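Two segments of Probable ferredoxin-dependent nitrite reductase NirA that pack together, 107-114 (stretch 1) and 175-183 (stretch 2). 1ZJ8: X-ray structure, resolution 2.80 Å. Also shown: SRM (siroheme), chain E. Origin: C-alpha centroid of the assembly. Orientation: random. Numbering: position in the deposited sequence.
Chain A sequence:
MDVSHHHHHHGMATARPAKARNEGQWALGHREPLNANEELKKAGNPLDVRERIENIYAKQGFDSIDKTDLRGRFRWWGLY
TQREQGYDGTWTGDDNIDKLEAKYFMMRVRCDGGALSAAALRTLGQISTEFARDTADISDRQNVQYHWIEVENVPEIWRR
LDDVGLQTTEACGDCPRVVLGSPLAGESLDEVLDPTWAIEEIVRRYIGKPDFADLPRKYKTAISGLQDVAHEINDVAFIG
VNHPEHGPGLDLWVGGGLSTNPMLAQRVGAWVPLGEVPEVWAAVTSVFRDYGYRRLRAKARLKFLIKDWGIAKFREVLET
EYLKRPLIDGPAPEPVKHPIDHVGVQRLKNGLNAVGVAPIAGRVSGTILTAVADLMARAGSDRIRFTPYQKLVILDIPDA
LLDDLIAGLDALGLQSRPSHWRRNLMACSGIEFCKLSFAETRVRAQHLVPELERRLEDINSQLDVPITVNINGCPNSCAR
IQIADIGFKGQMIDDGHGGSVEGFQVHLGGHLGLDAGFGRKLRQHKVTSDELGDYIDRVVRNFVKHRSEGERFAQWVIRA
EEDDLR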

# COMPACT_ATOMS: atom_id res chain seq x y z
N MET A 107 -5.04 -5.36 -13.27
CA MET A 107 -5.71 -6.33 -12.40
C MET A 107 -4.89 -6.58 -11.13
O MET A 107 -3.69 -6.82 -11.19
CB MET A 107 -5.97 -7.63 -13.14
CG MET A 107 -6.86 -8.58 -12.34
SD MET A 107 -7.29 -10.10 -13.24
CE MET A 107 -5.75 -10.98 -13.20
N ARG A 108 -5.57 -6.52 -9.98
CA ARG A 108 -4.94 -6.50 -8.66
C ARG A 108 -5.28 -7.78 -7.91
O ARG A 108 -6.45 -8.05 -7.64
CB ARG A 108 -5.45 -5.29 -7.86
CG ARG A 108 -4.86 -5.12 -6.45
CD ARG A 108 -5.42 -3.88 -5.72
NE ARG A 108 -4.96 -2.62 -6.32
CZ ARG A 108 -5.29 -1.41 -5.88
NH1 ARG A 108 -6.08 -1.23 -4.83
NH2 ARG A 108 -4.81 -0.34 -6.49
N VAL A 109 -4.26 -8.54 -7.55
CA VAL A 109 -4.48 -9.78 -6.83
C VAL A 109 -4.43 -9.51 -5.33
O VAL A 109 -3.48 -8.92 -4.84
CB VAL A 109 -3.44 -10.84 -7.18
CG1 VAL A 109 -3.78 -12.16 -6.50
CG2 VAL A 109 -3.36 -11.03 -8.71
N ARG A 110 -5.48 -9.95 -4.63
CA ARG A 110 -5.60 -9.77 -3.19
C ARG A 110 -4.74 -10.78 -2.42
O ARG A 110 -4.95 -12.00 -2.55
CB ARG A 110 -7.06 -9.95 -2.81
CG ARG A 110 -7.40 -9.51 -1.43
CD ARG A 110 -8.70 -10.10 -0.93
NE ARG A 110 -8.92 -9.61 0.42
CZ ARG A 110 -9.53 -8.47 0.72
NH1 ARG A 110 -10.07 -7.72 -0.22
NH2 ARG A 110 -9.63 -8.10 1.99
N CYS A 111 -3.80 -10.28 -1.62
CA CYS A 111 -2.89 -11.13 -0.85
C CYS A 111 -2.85 -10.75 0.63
O CYS A 111 -1.82 -10.29 1.14
CB CYS A 111 -1.48 -11.01 -1.41
SG CYS A 111 -1.33 -11.43 -3.13
N ASP A 112 -3.95 -10.98 1.33
CA ASP A 112 -4.03 -10.61 2.73
C ASP A 112 -2.85 -11.20 3.47
O ASP A 112 -2.50 -12.37 3.26
CB ASP A 112 -5.37 -11.03 3.34
CG ASP A 112 -6.55 -10.40 2.59
OD1 ASP A 112 -7.12 -9.43 3.11
OD2 ASP A 112 -6.85 -10.83 1.44
N GLY A 113 -2.20 -10.35 4.26
CA GLY A 113 -0.99 -10.73 5.00
C GLY A 113 0.24 -11.03 4.16
O GLY A 113 1.24 -11.54 4.70
N GLY A 114 0.17 -10.73 2.86
CA GLY A 114 1.26 -10.98 1.90
C GLY A 114 1.58 -12.44 1.60
O GLY A 114 2.44 -12.71 0.78
N CYS A 175 -15.18 -0.62 -0.23
CA CYS A 175 -15.21 -1.89 0.52
C CYS A 175 -13.81 -2.20 1.08
O CYS A 175 -12.84 -1.52 0.73
CB CYS A 175 -15.64 -2.99 -0.43
SG CYS A 175 -14.75 -2.88 -1.99
N PRO A 176 -13.68 -3.21 1.96
CA PRO A 176 -12.36 -3.50 2.57
C PRO A 176 -11.30 -4.03 1.62
O PRO A 176 -11.51 -5.03 0.90
CB PRO A 176 -12.69 -4.55 3.65
CG PRO A 176 -14.17 -4.46 3.87
CD PRO A 176 -14.73 -4.08 2.51
N ARG A 177 -10.15 -3.36 1.63
CA ARG A 177 -9.02 -3.73 0.79
C ARG A 177 -8.25 -4.81 1.52
O ARG A 177 -8.64 -5.20 2.61
CB ARG A 177 -8.14 -2.50 0.53
CG ARG A 177 -8.89 -1.29 -0.05
CD ARG A 177 -9.65 -1.70 -1.31
NE ARG A 177 -10.26 -0.60 -2.04
CZ ARG A 177 -9.61 0.25 -2.83
NH1 ARG A 177 -8.28 0.17 -3.01
NH2 ARG A 177 -10.29 1.20 -3.45
N VAL A 178 -7.16 -5.28 0.92
CA VAL A 178 -6.21 -6.17 1.60
C VAL A 178 -6.03 -5.86 3.09
O VAL A 178 -5.85 -4.72 3.49
CB VAL A 178 -4.77 -6.09 1.02
CG1 VAL A 178 -4.53 -7.16 -0.01
CG2 VAL A 178 -4.48 -4.72 0.48
N VAL A 179 -6.04 -6.90 3.91
CA VAL A 179 -5.62 -6.77 5.27
C VAL A 179 -4.11 -6.97 5.32
O VAL A 179 -3.61 -8.02 4.90
CB VAL A 179 -6.25 -7.86 6.15
CG1 VAL A 179 -5.86 -7.65 7.63
CG2 VAL A 179 -7.78 -7.91 5.97
N LEU A 180 -3.38 -5.99 5.84
CA LEU A 180 -1.92 -6.10 5.94
C LEU A 180 -1.51 -7.05 7.09
O LEU A 180 -2.22 -7.17 8.10
CB LEU A 180 -1.27 -4.72 6.08
CG LEU A 180 -1.67 -3.61 5.08
CD1 LEU A 180 -0.86 -2.33 5.34
CD2 LEU A 180 -1.51 -4.06 3.65
N GLY A 181 -0.37 -7.72 6.92
CA GLY A 181 0.21 -8.55 7.99
C GLY A 181 1.74 -8.49 8.02
O GLY A 181 2.37 -8.20 7.01
N SER A 182 2.32 -8.77 9.19
CA SER A 182 3.77 -8.91 9.30
C SER A 182 4.26 -9.96 8.31
O SER A 182 3.79 -11.12 8.34
CB SER A 182 4.20 -9.34 10.69
OG SER A 182 5.53 -9.83 10.67
N PRO A 183 5.20 -9.57 7.45
CA PRO A 183 5.91 -10.51 6.59
C PRO A 183 6.59 -11.63 7.34
O PRO A 183 7.05 -12.56 6.69
CB PRO A 183 6.99 -9.63 5.94
CG PRO A 183 6.47 -8.30 5.96
CD PRO A 183 5.64 -8.19 7.21
FE SRM E . -3.80 3.74 -4.35
CHA SRM E . -6.02 5.18 -6.51
CHB SRM E . -1.94 2.73 -6.95
CHC SRM E . -1.72 2.33 -2.28
CHD SRM E . -4.25 6.36 -2.14
NA SRM E . -4.05 3.75 -6.33
C1A SRM E . -5.08 4.27 -7.04
C2A SRM E . -5.13 3.79 -8.46
CMA SRM E . -6.11 2.67 -8.57
CDA SRM E . -5.37 4.91 -9.44
CEA SRM E . -6.72 5.09 -10.05
O3A SRM E . -7.68 5.35 -9.31
O4A SRM E . -6.89 4.98 -11.27
C3A SRM E . -3.73 3.31 -8.64
CAA SRM E . -3.60 2.07 -9.45
CBA SRM E . -3.43 2.59 -10.85
CCA SRM E . -2.57 1.67 -11.66
O1A SRM E . -1.57 1.15 -11.12
O2A SRM E . -2.90 1.43 -12.84
C4A SRM E . -3.21 3.24 -7.24
NB SRM E . -2.22 2.59 -4.60
C1B SRM E . -1.58 2.21 -5.71
C2B SRM E . -0.49 1.20 -5.49
CMB SRM E . -0.41 0.14 -6.55
CDB SRM E . 0.81 1.94 -5.48
CEB SRM E . 2.06 1.16 -5.30
O3B SRM E . 2.91 1.04 -6.20
O4B SRM E . 2.22 0.62 -4.20
C3B SRM E . -0.87 0.72 -4.11
CAB SRM E . -1.86 -0.40 -4.18
CBB SRM E . -1.82 -1.27 -2.96
CCB SRM E . -2.97 -2.23 -2.96
O1B SRM E . -2.81 -3.41 -3.26
O2B SRM E . -4.10 -1.88 -2.62
C4B SRM E . -1.64 1.92 -3.62
NC SRM E . -3.04 4.29 -2.66
C1C SRM E . -2.33 3.49 -1.84
C2C SRM E . -1.93 4.11 -0.66
CDC SRM E . -0.94 3.67 0.36
CEC SRM E . -1.32 2.78 1.47
O3C SRM E . -2.44 2.23 1.48
O4C SRM E . -0.47 2.65 2.37
C3C SRM E . -2.63 5.28 -0.68
CAC SRM E . -2.49 6.23 0.46
CBC SRM E . -3.07 5.89 1.82
CCC SRM E . -4.56 6.18 1.80
O1C SRM E . -5.34 5.46 1.14
O2C SRM E . -4.94 7.19 2.45
C4C SRM E . -3.35 5.34 -1.85
ND SRM E . -5.15 5.24 -4.18
C1D SRM E . -5.01 6.25 -3.32
C2D SRM E . -5.77 7.35 -3.77
CAD SRM E . -6.36 8.38 -2.82
CBD SRM E . -7.74 8.17 -2.30
CCD SRM E . -8.37 9.05 -1.26
O1D SRM E . -8.63 8.53 -0.15
O2D SRM E . -8.62 10.26 -1.50
C3D SRM E . -6.38 6.94 -4.94
CDD SRM E . -7.61 7.57 -5.54
CED SRM E . -9.00 7.33 -5.00
O3D SRM E . -9.24 6.43 -4.20
O4D SRM E . -9.96 8.04 -5.35
C4D SRM E . -5.99 5.63 -5.19

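Stretch 1 enters the contact as the continuation of a strand and leaves it in a turn, and its interactions with stretch 2 change character along the way. M107 lies outside the contact, its side chain out of reach of stretch 2. R108 is the first residue to engage. Its CA-to-CB bond points toward stretch 2, and the extended chi1 and chi2 (both t) carry the guanidinium out to R177, where R108 NH1 lies 3.2 Å from R177 NH1. Both atoms are donors and both groups carry positive charge, so this is a close approach of like charges and not a hydrogen bond. The siroheme offers a compensating negative group: its carboxylate oxygen O2B sits over one face of the R108 guanidinium, 3.0 Å from R108 NH1, while R177 NH1 lies at the edge, near the guanidinium plane.

V109 points away and makes no contact, as expected of alternation along an extended chain. R110 then supplies the most extensive side-chain contact from stretch 1. Its CA-to-CB bond is directed sideways, but three successive t rotamers bring its end close to the backbone of stretch 2. R110 NH1 donates to P176 O at 3.3 Å; the N-H...O angle of 171° is nearly linear, and the acceptor lies near the guanidinium plane, where an arginine N-H points. R110 NH2 is 3.1 Å from R177 O. The aliphatic part of the chain packs as well, with R110 CG 4.0 Å from V178 CG1.

The same guanidinium is held from within its own stretch. R110 NE and D112 OD2 form a salt bridge at 2.6 Å, with a weak hydrogen bond at an angle of 128°, and a second weak bond runs from R110 NH2 to D112 OD1 at 3.1 Å and 132°. The pairing thus links the arginine to the very carboxylate that also reaches stretch 2.

C111 turns its side chain away and meets the other stretch through its backbone, C111 N lying 3.6 Å from V178 CG1. At D112 the contact becomes a matched pair of polar links to one residue. V179 N donates to D112 OD1 at 2.9 Å and 171°, and G113 N donates to V179 O at 2.8 Å and 160°. Both backbone polar groups of V179 are therefore engaged, one by a side chain and the other by main chain. D112 CA adds a CA-H...O contact to V179 O at 3.4 Å.

G113 brings the chains closest, its CA 3.9 Å from G181 CA and 3.6 Å from G181 N. Its phi of 67° by itself favours glycine. At G181 the requirement is steric: an ideal CB would fall 3.0 Å from G113 CA, a tight fit. G114, also at positive phi, makes no contact across the stretches, but G114 N donates to C111 O at 2.7 Å, closing the turn.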